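Local structure of octaprenyl-diphosphate synthase (Bacteroides thetaiotaomicron, 3RMG) at residues V74-L79 and A179-A184; A242-N247 and I284-R289. The protein probably acts as a magnesium-dependent prenyltransferase of the FPP/GGPP synthase family, joining isoprene units into longer polyprenyl diphosphates. One frame throughout, in Å; residues are numbered along the deposited sequence.

Interaction 1. Residues V74-L79 and A179-A184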
loop_
_atom_site.group_PDB
_atom_site.type_symbol
_atom_site.label_atom_id
_atom_site.label_comp_id
_atom_site.label_asym_id
_atom_site.label_seq_id
_atom_site.Cartn_x
_atom_site.Cartn_y
_atom_site.Cartn_z
ATOM N N VAL A 74 -15.160 -5.857 2.138
ATOM C CA VAL A 74 -14.018 -6.323 1.366
ATOM C C VAL A 74 -12.821 -5.374 1.531
ATOM O O VAL A 74 -11.695 -5.793 1.844
ATOM C CB VAL A 74 -14.388 -6.453 -0.114
ATOM C CG1 VAL A 74 -13.167 -6.860 -0.965
ATOM C CG2 VAL A 74 -15.513 -7.469 -0.259
ATOM N N SER A 75 -13.066 -4.089 1.344
ATOM C CA SER A 75 -11.983 -3.127 1.451
ATOM C C SER A 75 -11.247 -3.284 2.768
ATOM O O SER A 75 -10.030 -3.435 2.781
ATOM C CB SER A 75 -12.503 -1.705 1.337
ATOM O OG SER A 75 -11.439 -0.796 1.520
ATOM N N LEU A 76 -11.986 -3.243 3.877
ATOM C CA LEU A 76 -11.364 -3.275 5.193
ATOM C C LEU A 76 -10.713 -4.620 5.463
ATOM O O LEU A 76 -9.642 -4.687 6.044
ATOM C CB LEU A 76 -12.368 -2.910 6.286
ATOM C CG LEU A 76 -12.722 -1.411 6.371
ATOM C CD1 LEU A 76 -13.874 -1.178 7.309
ATOM C CD2 LEU A 76 -11.521 -0.558 6.790
ATOM N N GLU A 77 -11.333 -5.694 4.999
ATOM C CA GLU A 77 -10.726 -7.009 5.137
ATOM C C GLU A 77 -9.426 -7.134 4.322
ATOM O O GLU A 77 -8.462 -7.759 4.760
ATOM C CB GLU A 77 -11.730 -8.096 4.753
ATOM C CG GLU A 77 -11.368 -9.482 5.260
ATOM C CD GLU A 77 -11.556 -9.630 6.762
ATOM O OE1 GLU A 77 -12.025 -8.669 7.406
ATOM O OE2 GLU A 77 -11.235 -10.711 7.302
ATOM N N LEU A 78 -9.394 -6.537 3.140
ATOM C CA LEU A 78 -8.167 -6.514 2.353
ATOM C C LEU A 78 -7.062 -5.705 3.045
ATOM O O LEU A 78 -5.885 -6.101 3.040
ATOM C CB LEU A 78 -8.436 -5.942 0.956
ATOM C CG LEU A 78 -9.333 -6.816 0.080
ATOM C CD1 LEU A 78 -9.633 -6.147 -1.249
ATOM C CD2 LEU A 78 -8.690 -8.171 -0.112
ATOM N N LEU A 79 -7.435 -4.566 3.621
ATOM C CA LEU A 79 -6.464 -3.723 4.327
ATOM C C LEU A 79 -5.815 -4.495 5.478
ATOM O O LEU A 79 -4.597 -4.453 5.672
ATOM C CB LEU A 79 -7.141 -2.449 4.852
ATOM C CG LEU A 79 -6.327 -1.529 5.762
ATOM C CD1 LEU A 79 -5.048 -1.122 5.075
ATOM C CD2 LEU A 79 -7.137 -0.297 6.115
ATOM N N ALA A 179 -13.621 -0.825 14.843
ATOM C CA ALA A 179 -14.399 0.425 14.825
ATOM C C ALA A 179 -14.640 0.863 13.386
ATOM O O ALA A 179 -15.743 1.281 13.025
ATOM C CB ALA A 179 -13.668 1.526 15.591
ATOM N N ALA A 180 -13.611 0.749 12.554
ATOM C CA ALA A 180 -13.731 1.124 11.157
ATOM C C ALA A 180 -14.778 0.251 10.479
ATOM O O ALA A 180 -15.624 0.739 9.724
ATOM C CB ALA A 180 -12.382 1.014 10.449
ATOM N N CYS A 181 -14.745 -1.047 10.763
ATOM C CA CYS A 181 -15.737 -1.933 10.168
ATOM C C CYS A 181 -17.163 -1.480 10.477
ATOM O O CYS A 181 -17.999 -1.345 9.575
ATOM C CB CYS A 181 -15.511 -3.370 10.644
ATOM S SG CYS A 181 -14.042 -4.124 9.869
ATOM N N ALA A 182 -17.444 -1.254 11.757
ATOM C CA ALA A 182 -18.780 -0.867 12.178
ATOM C C ALA A 182 -19.154 0.513 11.603
ATOM O O ALA A 182 -20.225 0.682 11.051
ATOM C CB ALA A 182 -18.863 -0.869 13.698
ATOM N N GLU A 183 -18.244 1.478 11.708
ATOM C CA GLU A 183 -18.469 2.829 11.182
ATOM C C GLU A 183 -18.793 2.812 9.695
ATOM O O GLU A 183 -19.753 3.449 9.242
ATOM C CB GLU A 183 -17.252 3.731 11.433
ATOM C CG GLU A 183 -17.543 5.219 11.140
ATOM C CD GLU A 183 -16.353 6.124 11.397
ATOM O OE1 GLU A 183 -16.537 7.349 11.316
ATOM O OE2 GLU A 183 -15.244 5.618 11.695
ATOM N N ALA A 184 -17.986 2.085 8.935
ATOM C CA ALA A 184 -18.226 1.907 7.504
ATOM C C ALA A 184 -19.570 1.224 7.248
ATOM O O ALA A 184 -20.287 1.571 6.296
ATOM C CB ALA A 184 -17.089 1.091 6.875
#
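Leu76 reaches from helix 67-90 into a patch made by Ala180, Cys181 and Ala184 on helix 174-188. The apolar contacts all run through this one leucine. Leu76 CD1 does most of the touching and lies 4.0 Å from Ala184 CB. Both methyls meet the alanine one helical turn earlier, with Leu76 CD2 4.1 Å from Ala180 CB. Cys181 flanks the leucine through sulfur, Cys181 SG being 3.9 Å from Leu76 CD1. The chi1 of -73° sets that sulfur beside the backbone N of Cys181, where it also meets Leu76 CB.

Backbone atoms complete the seat. Leu76 CD1 presses to 3.5 Å from Cys181 CA, which is tight for two carbons, and also rests against Ala180 O. The two small alanines let the methyl come this close to the helix surface.

The helices run almost antiparallel, at 167°, with local axes 10.3 Å apart. Leu141 of helix 132-154 also packs on Leu76, and Val55 of helix 50-62 touches Cys181. This is buried packing in the all-helical core of the isoprenoid synthase fold. The contact is apolar and rests on shape and burial, without direct polar bonds between the segments.

Interaction 2. Residues A242-N247 and I284-R289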
loop_
_atom_site.group_PDB
_atom_site.type_symbol
_atom_site.label_atom_id
_atom_site.label_comp_id
_atom_site.label_asym_id
_atom_site.label_seq_id
_atom_site.Cartn_x
_atom_site.Cartn_y
_atom_site.Cartn_z
ATOM N N ALA A 242 0.069 -9.429 32.490
ATOM C CA ALA A 242 1.382 -9.140 33.040
ATOM C C ALA A 242 1.368 -7.770 33.704
ATOM O O ALA A 242 1.618 -7.645 34.904
ATOM C CB ALA A 242 2.453 -9.204 31.943
ATOM N N LEU A 243 1.069 -6.742 32.917
ATOM C CA LEU A 243 1.019 -5.382 33.427
ATOM C C LEU A 243 0.308 -5.347 34.759
ATOM O O LEU A 243 0.735 -4.667 35.683
ATOM C CB LEU A 243 0.316 -4.458 32.438
ATOM C CG LEU A 243 1.010 -4.285 31.086
ATOM C CD1 LEU A 243 0.148 -3.456 30.145
ATOM C CD2 LEU A 243 2.404 -3.661 31.254
ATOM N N TYR A 244 -0.781 -6.087 34.873
ATOM C CA TYR A 244 -1.546 -6.071 36.105
ATOM C C TYR A 244 -0.764 -6.624 37.294
ATOM O O TYR A 244 -0.803 -6.065 38.393
ATOM C CB TYR A 244 -2.815 -6.882 35.953
ATOM C CG TYR A 244 -3.538 -7.031 37.260
ATOM C CD1 TYR A 244 -4.181 -5.947 37.849
ATOM C CD2 TYR A 244 -3.573 -8.253 37.914
ATOM C CE1 TYR A 244 -4.845 -6.084 39.053
ATOM C CE2 TYR A 244 -4.233 -8.400 39.112
ATOM C CZ TYR A 244 -4.862 -7.320 39.680
ATOM O OH TYR A 244 -5.513 -7.492 40.878
ATOM N N ALA A 245 -0.085 -7.745 37.069
ATOM C CA ALA A 245 0.656 -8.424 38.122
ATOM C C ALA A 245 1.793 -7.552 38.643
ATOM O O ALA A 245 2.026 -7.484 39.851
ATOM C CB ALA A 245 1.184 -9.757 37.619
ATOM N N LEU A 246 2.484 -6.893 37.735
ATOM C CA LEU A 246 3.545 -6.009 38.113
ATOM C C LEU A 246 3.053 -4.822 38.882
ATOM O O LEU A 246 3.629 -4.443 39.870
ATOM C CB LEU A 246 4.218 -5.481 36.880
ATOM C CG LEU A 246 4.748 -6.511 35.916
ATOM C CD1 LEU A 246 5.011 -5.870 34.594
ATOM C CD2 LEU A 246 6.003 -7.077 36.467
ATOM N N ASN A 247 1.985 -4.213 38.425
ATOM C CA ASN A 247 1.536 -3.051 39.123
ATOM C C ASN A 247 1.114 -3.372 40.498
ATOM O O ASN A 247 1.416 -2.651 41.410
ATOM C CB ASN A 247 0.367 -2.406 38.420
ATOM C CG ASN A 247 0.741 -1.826 37.107
ATOM O OD1 ASN A 247 -0.111 -1.623 36.248
ATOM N ND2 ASN A 247 2.017 -1.527 36.938
ATOM N N ILE A 284 -4.689 -12.954 34.821
ATOM C CA ILE A 284 -5.772 -13.405 33.958
ATOM C C ILE A 284 -7.138 -12.955 34.479
ATOM O O ILE A 284 -7.882 -12.285 33.771
ATOM C CB ILE A 284 -5.766 -14.929 33.791
ATOM C CG1 ILE A 284 -4.372 -15.417 33.388
ATOM C CG2 ILE A 284 -6.810 -15.352 32.767
ATOM C CD1 ILE A 284 -3.852 -14.812 32.106
ATOM N N GLU A 285 -7.462 -13.320 35.715
ATOM C CA GLU A 285 -8.748 -12.957 36.299
ATOM C C GLU A 285 -9.042 -11.481 36.072
ATOM O O GLU A 285 -10.193 -11.085 35.896
ATOM C CB GLU A 285 -8.778 -13.271 37.800
ATOM C CG GLU A 285 -8.578 -14.748 38.143
ATOM C CD GLU A 285 -7.167 -15.244 37.839
ATOM O OE1 GLU A 285 -6.194 -14.507 38.120
ATOM O OE2 GLU A 285 -7.030 -16.374 37.324
ATOM N N TYR A 286 -7.996 -10.669 36.069
ATOM C CA TYR A 286 -8.160 -9.234 35.912
ATOM C C TYR A 286 -8.387 -8.815 34.460
ATOM O O TYR A 286 -9.133 -7.873 34.184
ATOM C CB TYR A 286 -6.948 -8.506 36.460
ATOM C CG TYR A 286 -6.939 -7.031 36.136
ATOM C CD1 TYR A 286 -7.763 -6.136 36.825
ATOM C CD2 TYR A 286 -6.109 -6.528 35.138
ATOM C CE1 TYR A 286 -7.749 -4.772 36.526
ATOM C CE2 TYR A 286 -6.087 -5.172 34.835
ATOM C CZ TYR A 286 -6.906 -4.304 35.531
ATOM O OH TYR A 286 -6.863 -2.961 35.227
ATOM N N ALA A 287 -7.720 -9.504 33.539
ATOM C CA ALA A 287 -7.883 -9.238 32.128
ATOM C C ALA A 287 -9.313 -9.622 31.743
ATOM O O ALA A 287 -9.998 -8.867 31.048
ATOM C CB ALA A 287 -6.868 -10.023 31.323
ATOM N N CYS A 288 -9.754 -10.784 32.225
ATOM C CA CYS A 288 -11.145 -11.225 32.103
ATOM C C CYS A 288 -12.167 -10.256 32.724
ATOM O O CYS A 288 -13.256 -10.066 32.177
ATOM C CB CYS A 288 -11.325 -12.629 32.690
ATOM S SG CYS A 288 -10.849 -13.961 31.566
ATOM N N ARG A 289 -11.833 -9.650 33.861
ATOM C CA ARG A 289 -12.733 -8.664 34.460
ATOM C C ARG A 289 -12.840 -7.401 33.591
ATOM O O ARG A 289 -13.893 -6.792 33.492
ATOM C CB ARG A 289 -12.307 -8.313 35.886
ATOM C CG ARG A 289 -13.145 -8.993 36.959
ATOM C CD ARG A 289 -12.320 -9.395 38.166
ATOM N NE ARG A 289 -11.428 -8.330 38.626
ATOM C CZ ARG A 289 -10.252 -8.555 39.209
ATOM N NH1 ARG A 289 -9.831 -9.801 39.383
ATOM N NH2 ARG A 289 -9.490 -7.539 39.604
#
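Two tyrosines stack where helix 240-249 meets the start of helix 283-302, at the surface of the all-helical fold. The rings of Tyr244 and Tyr286 form an offset stack, with centroids 4.1 Å apart and planes tilted by 14°. Tyr244 CD1 sits over the centre of the Tyr286 ring, whereas Tyr286 CG lies nearer the rim of the Tyr244 ring. Where the faces overlap, Tyr244 CG is 3.4 Å from Tyr286 CD2. The displacement carries Tyr286 CB over the Tyr244 face, 3.7 Å from the centroid of the Tyr244 ring and almost along its normal. This adds a CH-pi contact to the stack. Each tyrosine has CG anti to its own backbone N, with chi1 near 172° in both, which brings both rings into the gap between the helices.

The FPP/GGPP synthase fold is built from helices, and here a short one packs against a long one. Pro241, three residues before Tyr244, touches Ile284 and Ala287, and Leu240 touches Tyr286.

Arg289 lies at the margin. Its chain bends at chi2 and chi3, and the guanidinium places one face over Tyr286 CA. Arg289 NH2 stays 4.2 Å from Tyr244 OH, which approaches near the guanidinium plane. The Tyr244 ring stands almost perpendicular to that plane, at 87°.

From the N terminus, helix 67-90 comes first and supplies residues 74-79. The chain then passes through helices 102-128, 132-154 and 163-172 before residues 179-184 close interaction 1. That loop holds 99 residues, mostly helical. Interaction 2 opens later, at residues 242-247. Its loop of 36 residues runs through helices 252-263 and 268-280 and closes at residues 284-289. The two loops follow in series, so they neither nest nor cross. The centres of interaction 1 and interaction 2 are about 30 Å apart, on opposite sides of the chain's centre. Helix 193-217 links the regions, touching residues 179-184 and residues 284-289. Interaction 1 is a buried contact between helices 67-90 and 174-188; interaction 2 is a surface contact between helices 240-249 and 283-302.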